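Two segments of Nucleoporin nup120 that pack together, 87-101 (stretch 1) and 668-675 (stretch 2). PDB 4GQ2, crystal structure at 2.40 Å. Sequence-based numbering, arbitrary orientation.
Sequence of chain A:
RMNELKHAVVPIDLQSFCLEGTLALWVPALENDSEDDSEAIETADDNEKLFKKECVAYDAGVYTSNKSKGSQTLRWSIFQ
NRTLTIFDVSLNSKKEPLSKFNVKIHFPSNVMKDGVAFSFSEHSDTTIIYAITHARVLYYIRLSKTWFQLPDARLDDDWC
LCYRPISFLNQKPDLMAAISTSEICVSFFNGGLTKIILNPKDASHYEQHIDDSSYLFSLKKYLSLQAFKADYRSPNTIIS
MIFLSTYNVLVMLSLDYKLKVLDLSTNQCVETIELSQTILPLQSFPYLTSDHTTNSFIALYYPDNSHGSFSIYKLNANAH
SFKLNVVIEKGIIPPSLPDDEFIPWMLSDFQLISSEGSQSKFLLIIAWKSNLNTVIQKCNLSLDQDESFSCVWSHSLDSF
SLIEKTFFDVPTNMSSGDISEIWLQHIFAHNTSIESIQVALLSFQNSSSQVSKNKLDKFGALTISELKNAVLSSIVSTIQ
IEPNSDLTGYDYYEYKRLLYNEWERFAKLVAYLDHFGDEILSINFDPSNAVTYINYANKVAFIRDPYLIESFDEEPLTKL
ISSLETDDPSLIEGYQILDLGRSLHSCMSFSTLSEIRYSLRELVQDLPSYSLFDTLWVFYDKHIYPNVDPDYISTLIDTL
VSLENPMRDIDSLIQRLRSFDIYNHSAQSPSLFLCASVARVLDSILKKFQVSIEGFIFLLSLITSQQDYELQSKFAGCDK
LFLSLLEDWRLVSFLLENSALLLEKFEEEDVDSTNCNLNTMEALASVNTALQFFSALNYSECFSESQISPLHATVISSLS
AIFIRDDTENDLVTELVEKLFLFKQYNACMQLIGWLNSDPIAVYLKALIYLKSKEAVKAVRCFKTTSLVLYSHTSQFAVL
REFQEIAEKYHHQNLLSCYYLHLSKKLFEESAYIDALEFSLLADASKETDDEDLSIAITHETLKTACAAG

Stretch 1 87-101: FDVSLNSKKEPLSKF
Stretch 2, residues 668-675: QSPSLFLC

Residues 87-101 leave a β-strand at Asp-88 and run through an irregular loop (phi/psi Val-89 -120°/23°, Ser-90 -59°/134°, Leu-91 -98°/-29°, Ser-93 -79°/143°, Leu-98 -62°/147°) that wraps the start of a helix that begins at Leu-672; touching residues are at least 571 positions apart in the chain. In stretch 2, an extended segment (Ser-669 to Ser-671, phi near -75°, psi 129° to 159°) follows Gln-668, which is preceded by a cis peptide bond, and leads into helical residues 672-675. Residues 89-93 run antiparallel to 669-673, whereas 98-100 run in the same direction as 670-672. CA of Val-89 lies 6.0 Å from CA of Phe-673, CA of Leu-91 5.4 Å from CA of Leu-674, and CA of Ser-93 5.1 Å from CA of Pro-670. The contact buries 586 Å², summed over both sides.

One hydrogen bond crosses the interface. Ser-671 (chi1 75°, p) occupies the N-cap position, and its OG donates to Ser-90 O at 2.8 Å while accepting from Leu-674 N at 2.9 Å. The hydroxyl thus caps the helix and ties it to the loop. On the loop side, Asp-88 (t) bonds to the loop near this carbonyl: Asp-88 OD1 accepts from Ser-90 N at 2.8 Å and from Ser-90 OG at a very short 2.5 Å. Asp-88 OD2 accepts from Ser-99 OG, also at 2.5 Å, linking the later part of the loop to the strand end. Within stretch 2, Ser-669 OG (t) donates to Pro-670 O at 3.2 Å.

Apolar packing centres on Phe-673 (chi1 -179°, t; chi2 69°), whose CA-to-CB bond points toward stretch 1. Val-89 (m) covers one face of the ring in a CH-pi contact, its CB 4.2 Å from the Phe-673 ring centroid and 21° off the normal. Leu-91 meets the ring edge, with Leu-91 CD1 3.4 Å from Phe-673 CD2; its off-well chi1 of -101° and chi2 of 27° accompany this close fit. The same leucine also meets the next helix residue, Leu-91 CG lying 4.2 Å from Leu-674 CD1 (Leu-674 chi1 t, chi2 104°).

A second apolar patch joins Leu-98 (m, t) to Leu-672 (m, t), with CA-to-CB bonds directed toward the opposing stretches and Leu-98 CD1 4.2 Å from Leu-672 CG.

Close contacts with backbone carbonyls complete the fit. Ser-93 CB (chi1 40°, p) sits a tight 3.0 Å from Ser-669 O, and Val-89 O approaches Phe-673 CD2 to 3.3 Å. Leu-98 CD2 lies 3.6 Å from Pro-670 O, and Leu-672 CD1 packs 3.6 Å from Ser-99 O.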

# COMPACT_ATOMS: atom_id res chain seq x y z
N PHE A 87 -20.59 -9.62 8.32
CA PHE A 87 -19.35 -8.93 8.65
C PHE A 87 -19.58 -7.95 9.81
O PHE A 87 -20.55 -7.19 9.81
CB PHE A 87 -18.86 -8.14 7.44
CG PHE A 87 -18.22 -8.99 6.37
CD1 PHE A 87 -18.99 -9.80 5.54
CD2 PHE A 87 -16.84 -8.94 6.16
CE1 PHE A 87 -18.39 -10.57 4.54
CE2 PHE A 87 -16.24 -9.70 5.17
CZ PHE A 87 -17.02 -10.51 4.35
N ASP A 88 -18.69 -7.98 10.80
CA ASP A 88 -18.71 -6.99 11.88
C ASP A 88 -18.21 -5.64 11.34
O ASP A 88 -17.08 -5.54 10.86
CB ASP A 88 -17.87 -7.46 13.06
CG ASP A 88 -17.91 -6.50 14.25
OD1 ASP A 88 -18.37 -5.36 14.09
OD2 ASP A 88 -17.48 -6.89 15.36
N VAL A 89 -19.05 -4.62 11.43
CA VAL A 89 -18.70 -3.30 10.91
C VAL A 89 -18.71 -2.24 12.01
O VAL A 89 -18.85 -1.05 11.72
CB VAL A 89 -19.61 -2.88 9.74
CG1 VAL A 89 -19.47 -3.84 8.57
CG2 VAL A 89 -21.07 -2.80 10.19
N SER A 90 -18.55 -2.69 13.26
CA SER A 90 -18.55 -1.80 14.43
C SER A 90 -17.45 -0.76 14.31
O SER A 90 -16.31 -1.09 13.98
CB SER A 90 -18.33 -2.59 15.72
OG SER A 90 -19.16 -3.74 15.76
N LEU A 91 -17.80 0.49 14.60
CA LEU A 91 -16.86 1.61 14.58
C LEU A 91 -16.35 1.96 15.98
O LEU A 91 -15.22 2.45 16.13
CB LEU A 91 -17.50 2.85 13.95
CG LEU A 91 -17.18 3.22 12.49
CD1 LEU A 91 -16.79 2.00 11.67
CD2 LEU A 91 -18.34 3.95 11.83
N ASN A 92 -17.18 1.70 16.99
CA ASN A 92 -16.82 1.95 18.39
C ASN A 92 -15.84 0.92 18.92
O ASN A 92 -15.77 -0.20 18.42
CB ASN A 92 -18.07 1.95 19.28
CG ASN A 92 -18.99 3.13 18.99
OD1 ASN A 92 -18.55 4.27 18.84
ND2 ASN A 92 -20.29 2.85 18.92
N SER A 93 -15.07 1.32 19.93
CA SER A 93 -14.18 0.38 20.61
C SER A 93 -14.98 -0.47 21.60
O SER A 93 -15.92 0.02 22.23
CB SER A 93 -13.04 1.12 21.33
OG SER A 93 -13.48 2.32 21.95
N LYS A 94 -14.61 -1.74 21.71
CA LYS A 94 -15.24 -2.62 22.69
C LYS A 94 -14.27 -3.04 23.79
O LYS A 94 -13.09 -2.70 23.76
CB LYS A 94 -15.86 -3.85 22.01
CG LYS A 94 -17.36 -3.72 21.75
CD LYS A 94 -17.67 -3.19 20.35
CE LYS A 94 -18.19 -4.28 19.43
NZ LYS A 94 -17.21 -5.38 19.18
N LYS A 95 -14.80 -3.76 24.78
CA LYS A 95 -13.99 -4.44 25.78
C LYS A 95 -13.68 -5.85 25.30
O LYS A 95 -13.43 -6.75 26.10
CB LYS A 95 -14.76 -4.52 27.11
CG LYS A 95 -14.72 -3.28 27.98
CD LYS A 95 -15.35 -3.57 29.34
CE LYS A 95 -15.19 -2.40 30.31
NZ LYS A 95 -16.10 -1.27 30.01
N GLU A 96 -13.69 -6.05 23.98
CA GLU A 96 -13.73 -7.40 23.40
C GLU A 96 -12.58 -7.71 22.44
O GLU A 96 -11.96 -6.79 21.90
CB GLU A 96 -15.09 -7.63 22.71
CG GLU A 96 -16.30 -7.48 23.63
CD GLU A 96 -17.49 -8.30 23.18
OE1 GLU A 96 -17.32 -9.50 22.87
OE2 GLU A 96 -18.62 -7.76 23.16
N PRO A 97 -12.29 -9.01 22.21
CA PRO A 97 -11.28 -9.39 21.22
C PRO A 97 -11.71 -8.95 19.82
O PRO A 97 -12.91 -8.87 19.53
CB PRO A 97 -11.26 -10.92 21.29
CG PRO A 97 -11.95 -11.28 22.56
CD PRO A 97 -12.94 -10.19 22.80
N LEU A 98 -10.73 -8.66 18.97
CA LEU A 98 -10.99 -8.17 17.62
C LEU A 98 -11.77 -9.16 16.77
O LEU A 98 -11.62 -10.38 16.93
CB LEU A 98 -9.69 -7.83 16.91
CG LEU A 98 -8.76 -6.81 17.58
CD1 LEU A 98 -7.48 -6.71 16.77
CD2 LEU A 98 -9.42 -5.45 17.73
N SER A 99 -12.61 -8.64 15.88
CA SER A 99 -13.29 -9.46 14.89
C SER A 99 -12.31 -9.79 13.77
O SER A 99 -12.02 -8.96 12.92
CB SER A 99 -14.51 -8.72 14.33
OG SER A 99 -15.42 -8.39 15.36
N LYS A 100 -11.80 -11.01 13.78
CA LYS A 100 -10.82 -11.45 12.78
C LYS A 100 -11.46 -12.41 11.79
O LYS A 100 -10.79 -12.94 10.90
CB LYS A 100 -9.63 -12.13 13.47
CG LYS A 100 -8.73 -11.20 14.26
CD LYS A 100 -7.87 -12.01 15.23
CE LYS A 100 -6.65 -11.24 15.70
NZ LYS A 100 -5.86 -12.03 16.70
N PHE A 101 -12.76 -12.63 11.95
CA PHE A 101 -13.48 -13.58 11.11
C PHE A 101 -14.86 -13.06 10.76
O PHE A 101 -15.47 -12.33 11.55
CB PHE A 101 -13.61 -14.95 11.81
CG PHE A 101 -12.29 -15.53 12.25
CD1 PHE A 101 -11.50 -16.25 11.36
CD2 PHE A 101 -11.82 -15.31 13.55
CE1 PHE A 101 -10.27 -16.76 11.76
CE2 PHE A 101 -10.59 -15.81 13.95
CZ PHE A 101 -9.82 -16.54 13.05
N GLN A 668 -8.99 2.14 24.68
CA GLN A 668 -7.83 1.57 24.00
C GLN A 668 -8.07 1.22 22.54
O GLN A 668 -7.97 2.08 21.67
CB GLN A 668 -7.27 0.37 24.78
CG GLN A 668 -6.40 0.74 25.97
CD GLN A 668 -5.53 -0.41 26.44
OE1 GLN A 668 -6.02 -1.49 26.76
NE2 GLN A 668 -4.22 -0.18 26.48
N SER A 669 -8.41 -0.05 22.28
CA SER A 669 -8.32 -0.64 20.95
C SER A 669 -9.43 -0.22 19.99
O SER A 669 -10.61 -0.31 20.32
CB SER A 669 -8.25 -2.16 21.04
OG SER A 669 -7.91 -2.74 19.79
N PRO A 670 -9.04 0.23 18.78
CA PRO A 670 -10.00 0.43 17.70
C PRO A 670 -10.35 -0.91 17.07
O PRO A 670 -9.58 -1.86 17.20
CB PRO A 670 -9.23 1.29 16.70
CG PRO A 670 -7.80 0.92 16.91
CD PRO A 670 -7.67 0.61 18.38
N SER A 671 -11.49 -0.99 16.39
CA SER A 671 -11.80 -2.17 15.60
C SER A 671 -10.93 -2.16 14.35
O SER A 671 -10.48 -1.10 13.91
CB SER A 671 -13.27 -2.17 15.19
OG SER A 671 -13.48 -1.24 14.15
N LEU A 672 -10.71 -3.34 13.77
CA LEU A 672 -10.00 -3.41 12.50
C LEU A 672 -10.72 -2.61 11.43
O LEU A 672 -10.09 -1.85 10.68
CB LEU A 672 -9.81 -4.87 12.06
CG LEU A 672 -8.82 -5.65 12.92
CD1 LEU A 672 -8.91 -7.14 12.61
CD2 LEU A 672 -7.38 -5.11 12.79
N PHE A 673 -12.05 -2.74 11.38
CA PHE A 673 -12.86 -2.03 10.40
C PHE A 673 -12.68 -0.51 10.49
O PHE A 673 -12.67 0.18 9.46
CB PHE A 673 -14.33 -2.42 10.50
CG PHE A 673 -15.21 -1.73 9.50
CD1 PHE A 673 -15.12 -2.03 8.14
CD2 PHE A 673 -16.12 -0.77 9.90
CE1 PHE A 673 -15.93 -1.39 7.22
CE2 PHE A 673 -16.93 -0.13 8.98
CZ PHE A 673 -16.83 -0.44 7.64
N LEU A 674 -12.53 0.00 11.71
CA LEU A 674 -12.22 1.42 11.89
C LEU A 674 -10.90 1.81 11.23
O LEU A 674 -10.83 2.78 10.47
CB LEU A 674 -12.20 1.81 13.37
CG LEU A 674 -12.00 3.32 13.42
CD1 LEU A 674 -13.29 4.07 13.74
CD2 LEU A 674 -10.88 3.70 14.36
N CYS A 675 -9.85 1.04 11.52
CA CYS A 675 -8.53 1.27 10.93
C CYS A 675 -8.59 1.26 9.41
O CYS A 675 -8.02 2.14 8.76
CB CYS A 675 -7.53 0.22 11.42
SG CYS A 675 -7.29 0.25 13.21